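Local coordinates for non-toxic crystal protein (Bacillus thuringiensis, PDB 2D42) that is a non-toxic parasporal inclusion protein of unknown activity whose fold closely resembles aerolysin-type beta-pore-forming toxins, at residues G154-E159 against T236-V241. Sequence-based numbering, arbitrary orientation.
Sequences GVYTLE and TFIDVV
Val155 and Thr157 pair with Asp239 and Phe237 in an antiparallel beta ladder toward one end of this elongated protein, where the long strands 150-185 and 219-244 run side by side in the extended beta architecture of the aerolysin/ETX-MTX2 family. Each of these two hydrogen-bonded pairs closes a ring of two backbone bonds, the straightest being Thr157 N to Phe237 O (2.8 Å, 177° at the hydrogen). Tyr156, Leu158, Thr236 and Ile238 share the face packed against strands 71-94 and 129-146. CG of Tyr156 is anti to its backbone N (chi1 -166°), and the end of the side chain comes nearer the partner strand: CD1 meets Ile238 CG1 at 3.6 Å and CE1 meets Thr236 CB at 3.7 Å. The ring also stacks on Phe77, while Asp140 OD2 is hydrogen-bonded to both Tyr156 OH and Thr236 OG1, tying the pair to strand 129-146. On the face of Val155, Thr157 and Asp239, the Phe237 ring has Glu159 OE2 at its edge, 3.8 Å from Phe237 CE1, and Gln235 NE2 bonds to Glu159 OE1. Between Val155, Thr157 and Asp239 a water bridges the strands, hydrogen-bonded to Asp239 OD2 (2.5 Å), Val155 O (2.7 Å) and Thr157 OG1 (2.6 Å).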
ATOM      1  N   GLY A 154     -20.587  -0.374 -31.648  1.00 23.09           N
ATOM      2  CA  GLY A 154     -20.382  -0.811 -30.283  1.00 23.87           C
ATOM      3  C   GLY A 154     -19.252  -0.043 -29.614  1.00 23.22           C
ATOM      4  O   GLY A 154     -18.124  -0.046 -30.098  1.00 21.81           O
ATOM      5  N   VAL A 155     -19.565   0.602 -28.494  1.00 22.66           N
ATOM      6  CA  VAL A 155     -18.593   1.387 -27.734  1.00 22.96           C
ATOM      7  C   VAL A 155     -18.346   0.690 -26.399  1.00 23.36           C
ATOM      8  O   VAL A 155     -19.287   0.417 -25.652  1.00 24.60           O
ATOM      9  CB  VAL A 155     -19.126   2.828 -27.467  1.00 23.89           C
ATOM     10  CG1 VAL A 155     -18.182   3.577 -26.548  1.00 19.82           C
ATOM     11  CG2 VAL A 155     -19.272   3.581 -28.794  1.00 22.82           C
ATOM     12  N   TYR A 156     -17.079   0.390 -26.133  1.00 22.39           N
ATOM     13  CA  TYR A 156     -16.635  -0.287 -24.908  1.00 23.82           C
ATOM     14  C   TYR A 156     -16.166   0.784 -23.931  1.00 21.41           C
ATOM     15  O   TYR A 156     -15.205   1.510 -24.205  1.00 23.31           O
ATOM     16  CB  TYR A 156     -15.485  -1.249 -25.250  1.00 23.45           C
ATOM     17  CG  TYR A 156     -15.134  -2.256 -24.173  1.00 27.48           C
ATOM     18  CD1 TYR A 156     -16.118  -2.814 -23.352  1.00 29.17           C
ATOM     19  CD2 TYR A 156     -13.822  -2.700 -24.019  1.00 28.06           C
ATOM     20  CE1 TYR A 156     -15.794  -3.798 -22.401  1.00 28.90           C
ATOM     21  CE2 TYR A 156     -13.488  -3.679 -23.081  1.00 29.17           C
ATOM     22  CZ  TYR A 156     -14.475  -4.228 -22.280  1.00 30.71           C
ATOM     23  OH  TYR A 156     -14.148  -5.239 -21.396  1.00 31.15           O
ATOM     24  N   THR A 157     -16.867   0.894 -22.806  1.00 22.38           N
ATOM     25  CA  THR A 157     -16.569   1.894 -21.789  1.00 22.09           C
ATOM     26  C   THR A 157     -16.130   1.322 -20.452  1.00 25.60           C
ATOM     27  O   THR A 157     -16.679   0.324 -19.973  1.00 24.96           O
ATOM     28  CB  THR A 157     -17.807   2.781 -21.532  1.00 23.57           C
ATOM     29  OG1 THR A 157     -18.139   3.474 -22.735  1.00 25.58           O
ATOM     30  CG2 THR A 157     -17.541   3.789 -20.420  1.00 24.26           C
ATOM     31  N   LEU A 158     -15.132   1.964 -19.854  1.00 25.24           N
ATOM     32  CA  LEU A 158     -14.640   1.558 -18.550  1.00 25.52           C
ATOM     33  C   LEU A 158     -14.993   2.627 -17.533  1.00 25.88           C
ATOM     34  O   LEU A 158     -14.747   3.818 -17.750  1.00 24.45           O
ATOM     35  CB  LEU A 158     -13.121   1.379 -18.550  1.00 25.63           C
ATOM     36  CG  LEU A 158     -12.496   1.202 -17.155  1.00 27.68           C
ATOM     37  CD1 LEU A 158     -12.949  -0.121 -16.550  1.00 29.79           C
ATOM     38  CD2 LEU A 158     -10.978   1.244 -17.243  1.00 27.69           C
ATOM     39  N   GLU A 159     -15.584   2.200 -16.425  1.00 25.32           N
ATOM     40  CA  GLU A 159     -15.913   3.122 -15.358  1.00 25.56           C
ATOM     41  C   GLU A 159     -14.705   3.064 -14.423  1.00 25.95           C
ATOM     42  O   GLU A 159     -14.450   2.037 -13.789  1.00 24.07           O
ATOM     43  CB  GLU A 159     -17.170   2.665 -14.638  1.00 25.63           C
ATOM     44  CG  GLU A 159     -17.657   3.617 -13.589  1.00 30.13           C
ATOM     45  CD  GLU A 159     -19.043   3.245 -13.116  1.00 35.02           C
ATOM     46  OE1 GLU A 159     -19.157   2.401 -12.201  1.00 35.94           O
ATOM     47  OE2 GLU A 159     -20.019   3.784 -13.685  1.00 36.35           O
ATOM     48  N   THR A 236     -17.313  -2.454 -16.650  1.00 28.83           N
ATOM     49  CA  THR A 236     -17.330  -2.059 -18.049  1.00 30.93           C
ATOM     50  C   THR A 236     -18.732  -2.096 -18.622  1.00 33.33           C
ATOM     51  O   THR A 236     -19.619  -2.768 -18.091  1.00 32.79           O
ATOM     52  CB  THR A 236     -16.457  -2.981 -18.898  1.00 32.74           C
ATOM     53  OG1 THR A 236     -16.907  -4.333 -18.738  1.00 35.31           O
ATOM     54  CG2 THR A 236     -15.004  -2.876 -18.477  1.00 31.37           C
ATOM     55  N   PHE A 237     -18.929  -1.356 -19.708  1.00 31.89           N
ATOM     56  CA  PHE A 237     -20.219  -1.313 -20.374  1.00 31.79           C
ATOM     57  C   PHE A 237     -20.007  -1.374 -21.878  1.00 30.19           C
ATOM     58  O   PHE A 237     -19.043  -0.806 -22.402  1.00 29.99           O
ATOM     59  CB  PHE A 237     -20.972  -0.000 -20.094  1.00 31.87           C
ATOM     60  CG  PHE A 237     -21.181   0.314 -18.638  1.00 34.62           C
ATOM     61  CD1 PHE A 237     -20.281   1.124 -17.951  1.00 35.01           C
ATOM     62  CD2 PHE A 237     -22.310  -0.161 -17.963  1.00 36.14           C
ATOM     63  CE1 PHE A 237     -20.500   1.464 -16.613  1.00 36.25           C
ATOM     64  CE2 PHE A 237     -22.541   0.172 -16.629  1.00 33.79           C
ATOM     65  CZ  PHE A 237     -21.636   0.986 -15.954  1.00 35.99           C
ATOM     66  N   ILE A 238     -20.900  -2.066 -22.570  1.00 27.64           N
ATOM     67  CA  ILE A 238     -20.840  -2.091 -24.019  1.00 27.95           C
ATOM     68  C   ILE A 238     -22.171  -1.502 -24.455  1.00 27.88           C
ATOM     69  O   ILE A 238     -23.225  -2.029 -24.120  1.00 27.75           O
ATOM     70  CB  ILE A 238     -20.706  -3.505 -24.609  1.00 27.34           C
ATOM     71  CG1 ILE A 238     -19.332  -4.095 -24.268  1.00 27.81           C
ATOM     72  CG2 ILE A 238     -20.888  -3.434 -26.123  1.00 27.45           C
ATOM     73  CD1 ILE A 238     -19.099  -5.508 -24.803  1.00 27.78           C
ATOM     74  N   ASP A 239     -22.124  -0.381 -25.161  1.00 28.74           N
ATOM     75  CA  ASP A 239     -23.337   0.249 -25.646  1.00 29.91           C
ATOM     76  C   ASP A 239     -23.332   0.206 -27.167  1.00 30.05           C
ATOM     77  O   ASP A 239     -22.355   0.575 -27.812  1.00 27.08           O
ATOM     78  CB  ASP A 239     -23.428   1.690 -25.146  1.00 32.18           C
ATOM     79  CG  ASP A 239     -23.558   1.765 -23.634  1.00 34.16           C
ATOM     80  OD1 ASP A 239     -24.617   1.368 -23.099  1.00 35.87           O
ATOM     81  OD2 ASP A 239     -22.596   2.206 -22.982  1.00 37.20           O
ATOM     82  N   VAL A 240     -24.439  -0.255 -27.728  1.00 29.44           N
ATOM     83  CA  VAL A 240     -24.561  -0.370 -29.167  1.00 29.39           C
ATOM     84  C   VAL A 240     -25.642   0.542 -29.735  1.00 29.15           C
ATOM     85  O   VAL A 240     -26.808   0.451 -29.360  1.00 31.69           O
ATOM     86  CB  VAL A 240     -24.883  -1.815 -29.566  1.00 27.81           C
ATOM     87  CG1 VAL A 240     -24.902  -1.952 -31.080  1.00 25.73           C
ATOM     88  CG2 VAL A 240     -23.865  -2.761 -28.941  1.00 26.64           C
ATOM     89  N   VAL A 241     -25.235   1.432 -30.630  1.00 29.15           N
ATOM     90  CA  VAL A 241     -26.165   2.329 -31.287  1.00 30.68           C
ATOM     91  C   VAL A 241     -26.397   1.738 -32.673  1.00 31.37           C
ATOM     92  O   VAL A 241     -25.456   1.579 -33.457  1.00 29.92           O
ATOM     93  CB  VAL A 241     -25.584   3.748 -31.436  1.00 33.16           C
ATOM     94  CG1 VAL A 241     -26.481   4.579 -32.352  1.00 35.44           C
ATOM     95  CG2 VAL A 241     -25.473   4.414 -30.067  1.00 34.80           C
TER
HETATM   96  O   HOH W   1     -20.173   2.105 -23.707  1.00 29.29           O